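Long-range contacts in phenylacetic acid degradation protein paaI (PDB 2FS2), which hydrolyses acyl-CoA thioesters in phenylacetate degradation, preferring ring-hydroxylated phenylacetyl-CoA esters, as a homotetrameric hot dog-fold thioesterase: residues C81-R87 with K121-R127; D93-A99 with D112-Q118. The contacts are given in a common frame with arbitrary orientation. Residues are numbered along the deposited sequence.

Contact 1 (C81-R87 with K121-R127); sequences CTIDFLR and KTVALFR
Strands 81-85 and 122-127 run antiparallel in the hot dog-fold sheet, axes approaching to 4.6 Å, directions 164° apart. Thr82-Arg127 and Asp84-Leu125 are hydrogen-bonded pairs (Thr82 N to Arg127 O and Asp84 N to Leu125 O both 2.9 Å); Ile83-Phe126 and Phe85-Ala124 are non-hydrogen-bonded. The t rotamer of Phe126 lays its ring beside Ile83 (CB to Phe126 CD1 4.1 Å) and Cys81, whose CB lies 3.7 Å from Phe126 CZ and whose SG sits obliquely, 4.5 Å from the ring centroid, a sulfur-aromatic contact. Small Ala124 opposes bulky Phe85. On the other face, Leu86 CD1 wedges between Thr122 CG2 (3.6 Å) and Leu125 CG (3.9 Å). Leu86 (psi -34°) and Val123 (psi -36°) leave the extended conformation. Val123 O accepts from Leu86 N (2.7 Å) and Arg87 N (3.2 Å); Arg87 NH1 reaches Thr122 O (2.7 Å). Val123 and Ala124 both face Ile115 of strand 108-116, a classic beta bulge. Helix 54-70 packs against Cys81, Phe85, Val123 and Phe126; a second subunit's strand continues the sheet beyond 81-84.

Contact 2 (D93-A99 with D112-Q118); sequences DTLTATA and DIEIVNQ
This is an antiparallel strand pair of the hot dog fold, whose curled sheet wraps the long helix 54-70. Strands 94-99 and 112-116, both extended, approach to 4.5 Å with axes at 164°. Thr96-Val116 and Thr98-Glu114 are hydrogen-bonded pairs: Thr96 N to Val116 O and Val116 N to Thr96 O are both 2.9 Å, Thr98 N to Glu114 O is 3.0 Å and Glu114 N to Thr98 O is 2.9 Å. Ala97-Ile115 and Ala99-Ile113 are the non-hydrogen-bonded pairs.

On the face bearing these alanines and isoleucines, small methyls accommodate branched neighbours. Ile113 (chi1 m, chi2 p) brings CG1 to 3.4 Å from Ala99 CB and CG2 to 4.2 Å from Ala97 CB. Ile115 (m, t) sets CG1 3.7 Å from Ala97 CB and CG2 4.0 Å from Leu95 CB. Leu95 (m, t) directs CD2 to Asn117 CB (3.8 Å). Helix 54-70 meets this face through Leu95, Ala99 and Ile113.

The opposite face carries Thr96 and Thr98, both m, with Val116 and Glu114, both t at chi1. The extended Glu114 (chi2 t) leads away from strand 94-99, to a salt bridge with Arg102 of the third subunit and a hydrogen bond to Thr122.

At the open end Gln118 (p at chi1, m at chi2) folds its amide back across the strand start. Its OE1 accepts from Thr94 N at 2.8 Å, and its NE2 donates almost linearly to Asp93 OD1 at 3.1 Å.

How the contacts relate
Contacts 1 and 2 share one sheet, their centres about 9 Å apart. Strands 122-132 and 108-116 are neighbours, giving the order 76-85, 122-132, 108-116, 94-101; the chain segment joining the strands of contact 1 contains all of contact 2. At the seam, Val123 N lies 2.7 Å from Ile115 O, a probable hydrogen bond within the bulge, and Leu125 CD2 packs 3.9 Å from Glu114 CG. A salt bridge from Arg127 NE to Asp112 OD1 (2.5 Å) locks the far end; Asp112 also pairs with Arg127 of the third subunit, tying both contacts to the tetramer interface. Helix 54-70 meets all four segments on one sheet face, its Leu57 touching Phe85, Val123 and Leu95.

Contact 1 (C81-R87 with K121-R127)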
loop_
_atom_site.group_PDB
_atom_site.type_symbol
_atom_site.label_atom_id
_atom_site.label_comp_id
_atom_site.label_asym_id
_atom_site.label_seq_id
_atom_site.Cartn_x
_atom_site.Cartn_y
_atom_site.Cartn_z
ATOM N N CYS B 81 5.588 -3.906 -1.454
ATOM C CA CYS B 81 4.424 -4.732 -1.465
ATOM C C CYS B 81 3.458 -4.406 -0.348
ATOM O O CYS B 81 3.854 -3.787 0.588
ATOM C CB CYS B 81 4.884 -6.141 -1.326
ATOM S SG CYS B 81 5.356 -6.520 0.294
ATOM N N THR B 82 2.246 -4.895 -0.443
ATOM C CA THR B 82 1.260 -4.589 0.536
ATOM C C THR B 82 0.496 -5.853 0.856
ATOM O O THR B 82 0.254 -6.636 -0.014
ATOM C CB THR B 82 0.330 -3.483 0.017
ATOM O OG1 THR B 82 -0.113 -3.803 -1.282
ATOM C CG2 THR B 82 1.094 -2.287 -0.408
ATOM N N ILE B 83 0.120 -6.031 2.108
ATOM C CA ILE B 83 -0.599 -7.213 2.531
ATOM C C ILE B 83 -1.848 -6.777 3.311
ATOM O O ILE B 83 -1.741 -5.900 4.103
ATOM C CB ILE B 83 0.388 -8.306 3.283
ATOM C CG1 ILE B 83 -0.366 -9.483 3.862
ATOM C CG2 ILE B 83 1.218 -7.739 4.468
ATOM C CD1 ILE B 83 0.454 -10.958 3.757
ATOM N N ASP B 84 -3.019 -7.337 2.990
ATOM C CA ASP B 84 -4.190 -7.320 3.847
ATOM C C ASP B 84 -4.439 -8.686 4.560
ATOM O O ASP B 84 -4.622 -9.684 3.884
ATOM C CB ASP B 84 -5.356 -7.047 2.987
ATOM C CG ASP B 84 -5.333 -5.634 2.468
ATOM O OD1 ASP B 84 -5.830 -4.733 3.227
ATOM O OD2 ASP B 84 -4.745 -5.318 1.317
ATOM N N PHE B 85 -4.464 -8.716 5.890
ATOM C CA PHE B 85 -4.779 -9.913 6.670
ATOM C C PHE B 85 -6.286 -10.004 6.887
ATOM O O PHE B 85 -6.886 -9.048 7.397
ATOM C CB PHE B 85 -4.042 -9.805 7.995
ATOM C CG PHE B 85 -2.468 -9.873 7.830
ATOM C CD1 PHE B 85 -1.699 -8.757 8.011
ATOM C CD2 PHE B 85 -1.826 -11.064 7.495
ATOM C CE1 PHE B 85 -0.281 -8.790 7.978
ATOM C CE2 PHE B 85 -0.410 -11.128 7.381
ATOM C CZ PHE B 85 0.353 -9.985 7.647
ATOM N N LEU B 86 -6.934 -11.051 6.384
ATOM C CA LEU B 86 -8.405 -11.112 6.474
ATOM C C LEU B 86 -8.987 -12.126 7.503
ATOM O O LEU B 86 -10.062 -11.929 8.049
ATOM C CB LEU B 86 -8.967 -11.414 5.095
ATOM C CG LEU B 86 -8.420 -10.512 3.951
ATOM C CD1 LEU B 86 -8.768 -11.139 2.600
ATOM C CD2 LEU B 86 -9.005 -9.116 4.057
ATOM N N ARG B 87 -8.320 -13.235 7.669
ATOM C CA ARG B 87 -8.800 -14.287 8.586
ATOM C C ARG B 87 -7.568 -14.867 9.181
ATOM O O ARG B 87 -6.534 -14.852 8.551
ATOM C CB ARG B 87 -9.515 -15.444 7.886
ATOM C CG ARG B 87 -10.760 -15.100 7.255
ATOM C CD ARG B 87 -11.565 -16.307 6.734
ATOM N NE ARG B 87 -12.901 -15.931 6.216
ATOM C CZ ARG B 87 -13.145 -15.246 5.070
ATOM N NH1 ARG B 87 -12.143 -14.768 4.318
ATOM N NH2 ARG B 87 -14.414 -15.013 4.691
ATOM N N LYS B 121 -11.624 -20.177 2.122
ATOM C CA LYS B 121 -11.806 -18.840 2.608
ATOM C C LYS B 121 -10.473 -18.086 2.418
ATOM O O LYS B 121 -9.416 -18.581 2.698
ATOM C CB LYS B 121 -12.304 -18.895 4.096
ATOM C CG LYS B 121 -13.499 -19.809 4.322
ATOM C CD LYS B 121 -14.924 -19.085 4.428
ATOM C CE LYS B 121 -15.579 -19.102 5.893
ATOM N NZ LYS B 121 -16.652 -18.008 6.214
ATOM N N THR B 122 -10.528 -16.886 1.878
ATOM C CA THR B 122 -9.372 -15.945 1.943
ATOM C C THR B 122 -8.795 -15.565 3.257
ATOM O O THR B 122 -9.429 -14.952 4.088
ATOM C CB THR B 122 -9.714 -14.675 1.238
ATOM O OG1 THR B 122 -10.438 -15.053 0.052
ATOM C CG2 THR B 122 -8.365 -14.104 0.686
ATOM N N VAL B 123 -7.521 -15.879 3.420
ATOM C CA VAL B 123 -6.796 -15.520 4.565
ATOM C C VAL B 123 -6.121 -14.151 4.417
ATOM O O VAL B 123 -6.024 -13.396 5.413
ATOM C CB VAL B 123 -5.778 -16.633 4.795
ATOM C CG1 VAL B 123 -4.666 -16.215 5.714
ATOM C CG2 VAL B 123 -6.543 -17.943 5.277
ATOM N N ALA B 124 -5.645 -13.843 3.208
ATOM C CA ALA B 124 -4.791 -12.701 3.011
ATOM C C ALA B 124 -4.651 -12.399 1.490
ATOM O O ALA B 124 -4.780 -13.322 0.626
ATOM C CB ALA B 124 -3.426 -12.966 3.709
ATOM N N LEU B 125 -4.387 -11.128 1.182
ATOM C CA LEU B 125 -4.309 -10.579 -0.232
ATOM C C LEU B 125 -3.037 -9.784 -0.213
ATOM O O LEU B 125 -2.721 -9.139 0.781
ATOM C CB LEU B 125 -5.512 -9.652 -0.574
ATOM C CG LEU B 125 -6.850 -10.349 -0.728
ATOM C CD1 LEU B 125 -8.029 -9.458 -0.890
ATOM C CD2 LEU B 125 -6.873 -11.327 -1.968
ATOM N N PHE B 126 -2.220 -9.910 -1.248
ATOM C CA PHE B 126 -0.951 -9.267 -1.179
ATOM C C PHE B 126 -0.770 -8.794 -2.628
ATOM O O PHE B 126 -1.329 -9.375 -3.544
ATOM C CB PHE B 126 -0.013 -10.378 -0.826
ATOM C CG PHE B 126 1.406 -10.112 -1.072
ATOM C CD1 PHE B 126 2.301 -10.030 0.032
ATOM C CD2 PHE B 126 1.902 -10.037 -2.352
ATOM C CE1 PHE B 126 3.683 -9.809 -0.175
ATOM C CE2 PHE B 126 3.323 -9.824 -2.598
ATOM C CZ PHE B 126 4.196 -9.721 -1.521
ATOM N N ARG B 127 -0.017 -7.722 -2.796
ATOM C CA ARG B 127 0.266 -7.221 -4.119
ATOM C C ARG B 127 1.712 -6.799 -4.023
ATOM O O ARG B 127 2.147 -6.117 -3.114
ATOM C CB ARG B 127 -0.683 -6.068 -4.554
ATOM C CG ARG B 127 -0.158 -5.370 -5.854
ATOM C CD ARG B 127 -1.152 -4.617 -6.740
ATOM N NE ARG B 127 -2.298 -5.463 -7.086
ATOM C CZ ARG B 127 -3.492 -5.011 -7.306
ATOM N NH1 ARG B 127 -3.688 -3.674 -7.238
ATOM N NH2 ARG B 127 -4.467 -5.859 -7.622
HETATM O O HOH W 1 -3.029 -6.432 -0.558
#

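Contact 2 (D93-A99 with D112-Q118)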
loop_
_atom_site.group_PDB
_atom_site.type_symbol
_atom_site.label_atom_id
_atom_site.label_comp_id
_atom_site.label_asym_id
_atom_site.label_seq_id
_atom_site.Cartn_x
_atom_site.Cartn_y
_atom_site.Cartn_z
ATOM N N ASP B 93 -4.493 -25.804 9.567
ATOM C CA ASP B 93 -5.110 -25.205 8.375
ATOM C C ASP B 93 -4.158 -25.464 7.201
ATOM O O ASP B 93 -2.946 -25.332 7.377
ATOM C CB ASP B 93 -5.347 -23.705 8.534
ATOM C CG ASP B 93 -6.684 -23.370 9.199
ATOM O OD1 ASP B 93 -7.433 -24.313 9.706
ATOM O OD2 ASP B 93 -7.069 -22.139 9.275
ATOM N N THR B 94 -4.657 -25.834 6.027
ATOM C CA THR B 94 -3.712 -25.922 4.862
ATOM C C THR B 94 -3.928 -24.682 4.065
ATOM O O THR B 94 -5.052 -24.422 3.693
ATOM C CB THR B 94 -4.000 -27.124 3.933
ATOM O OG1 THR B 94 -3.573 -28.287 4.613
ATOM C CG2 THR B 94 -3.059 -27.166 2.681
ATOM N N LEU B 95 -2.838 -23.988 3.721
ATOM C CA LEU B 95 -2.910 -22.636 3.129
ATOM C C LEU B 95 -2.267 -22.688 1.731
ATOM O O LEU B 95 -1.186 -23.236 1.551
ATOM C CB LEU B 95 -2.130 -21.664 4.001
ATOM C CG LEU B 95 -2.640 -21.433 5.409
ATOM C CD1 LEU B 95 -1.859 -20.374 6.156
ATOM C CD2 LEU B 95 -4.101 -21.039 5.364
ATOM N N THR B 96 -2.954 -22.156 0.744
ATOM C CA THR B 96 -2.518 -22.162 -0.619
ATOM C C THR B 96 -2.377 -20.679 -1.059
ATOM O O THR B 96 -3.325 -19.902 -0.916
ATOM C CB THR B 96 -3.568 -22.921 -1.456
ATOM O OG1 THR B 96 -3.816 -24.224 -0.854
ATOM C CG2 THR B 96 -3.008 -23.343 -2.786
ATOM N N ALA B 97 -1.197 -20.312 -1.512
ATOM C CA ALA B 97 -0.892 -18.956 -2.034
ATOM C C ALA B 97 -0.744 -19.074 -3.552
ATOM O O ALA B 97 0.038 -19.947 -4.043
ATOM C CB ALA B 97 0.406 -18.352 -1.368
ATOM N N THR B 98 -1.546 -18.307 -4.286
ATOM C CA THR B 98 -1.496 -18.258 -5.705
ATOM C C THR B 98 -1.050 -16.874 -6.111
ATOM O O THR B 98 -1.674 -15.889 -5.718
ATOM C CB THR B 98 -2.845 -18.444 -6.201
ATOM O OG1 THR B 98 -3.297 -19.791 -5.887
ATOM C CG2 THR B 98 -2.950 -18.441 -7.732
ATOM N N ALA B 99 -0.042 -16.816 -6.978
ATOM C CA ALA B 99 0.500 -15.553 -7.397
ATOM C C ALA B 99 0.276 -15.441 -8.889
ATOM O O ALA B 99 0.519 -16.382 -9.608
ATOM C CB ALA B 99 1.956 -15.566 -7.049
ATOM N N ASP B 112 -0.073 -10.228 -8.073
ATOM C CA ASP B 112 -1.124 -10.310 -7.061
ATOM C C ASP B 112 -1.027 -11.710 -6.501
ATOM O O ASP B 112 -0.978 -12.650 -7.287
ATOM C CB ASP B 112 -2.441 -10.221 -7.717
ATOM C CG ASP B 112 -2.896 -8.768 -7.874
ATOM O OD1 ASP B 112 -2.039 -7.892 -7.565
ATOM O OD2 ASP B 112 -4.054 -8.383 -8.240
ATOM N N ILE B 113 -1.111 -11.820 -5.178
ATOM C CA ILE B 113 -1.043 -13.114 -4.552
ATOM C C ILE B 113 -2.309 -13.222 -3.653
ATOM O O ILE B 113 -2.699 -12.280 -2.949
ATOM C CB ILE B 113 0.218 -13.255 -3.645
ATOM C CG1 ILE B 113 1.544 -13.517 -4.383
ATOM C CG2 ILE B 113 0.012 -14.384 -2.571
ATOM C CD1 ILE B 113 2.039 -12.330 -5.341
ATOM N N GLU B 114 -2.944 -14.377 -3.651
ATOM C CA GLU B 114 -4.042 -14.586 -2.690
ATOM C C GLU B 114 -3.733 -15.844 -1.896
ATOM O O GLU B 114 -3.443 -16.885 -2.489
ATOM C CB GLU B 114 -5.334 -14.747 -3.478
ATOM C CG GLU B 114 -6.571 -15.123 -2.592
ATOM C CD GLU B 114 -7.909 -14.834 -3.281
ATOM O OE1 GLU B 114 -7.894 -14.673 -4.551
ATOM O OE2 GLU B 114 -8.992 -14.754 -2.567
ATOM N N ILE B 115 -3.960 -15.797 -0.585
ATOM C CA ILE B 115 -3.852 -16.959 0.274
ATOM C C ILE B 115 -5.254 -17.422 0.768
ATOM O O ILE B 115 -6.009 -16.635 1.305
ATOM C CB ILE B 115 -2.866 -16.738 1.520
ATOM C CG1 ILE B 115 -1.456 -16.245 1.109
ATOM C CG2 ILE B 115 -2.756 -18.039 2.407
ATOM C CD1 ILE B 115 -0.477 -16.026 2.324
ATOM N N VAL B 116 -5.539 -18.699 0.557
ATOM C CA VAL B 116 -6.835 -19.294 0.744
ATOM C C VAL B 116 -6.605 -20.508 1.622
ATOM O O VAL B 116 -5.538 -21.161 1.492
ATOM C CB VAL B 116 -7.382 -19.690 -0.655
ATOM C CG1 VAL B 116 -8.464 -20.646 -0.584
ATOM C CG2 VAL B 116 -7.917 -18.393 -1.449
ATOM N N ASN B 117 -7.531 -20.778 2.558
ATOM C CA ASN B 117 -7.385 -21.960 3.379
ATOM C C ASN B 117 -8.138 -23.143 2.819
ATOM O O ASN B 117 -8.696 -23.080 1.709
ATOM C CB ASN B 117 -7.779 -21.693 4.809
ATOM C CG ASN B 117 -9.287 -21.540 4.961
ATOM O OD1 ASN B 117 -10.079 -21.884 4.075
ATOM N ND2 ASN B 117 -9.680 -21.005 6.067
ATOM N N GLN B 118 -8.136 -24.267 3.563
ATOM C CA GLN B 118 -8.765 -25.467 3.026
ATOM C C GLN B 118 -10.331 -25.294 2.931
ATOM O O GLN B 118 -11.004 -25.981 2.161
ATOM C CB GLN B 118 -8.352 -26.728 3.851
ATOM C CG GLN B 118 -9.074 -26.666 5.221
ATOM C CD GLN B 118 -8.311 -25.874 6.252
ATOM O OE1 GLN B 118 -7.368 -25.071 5.961
ATOM N NE2 GLN B 118 -8.699 -26.067 7.477
#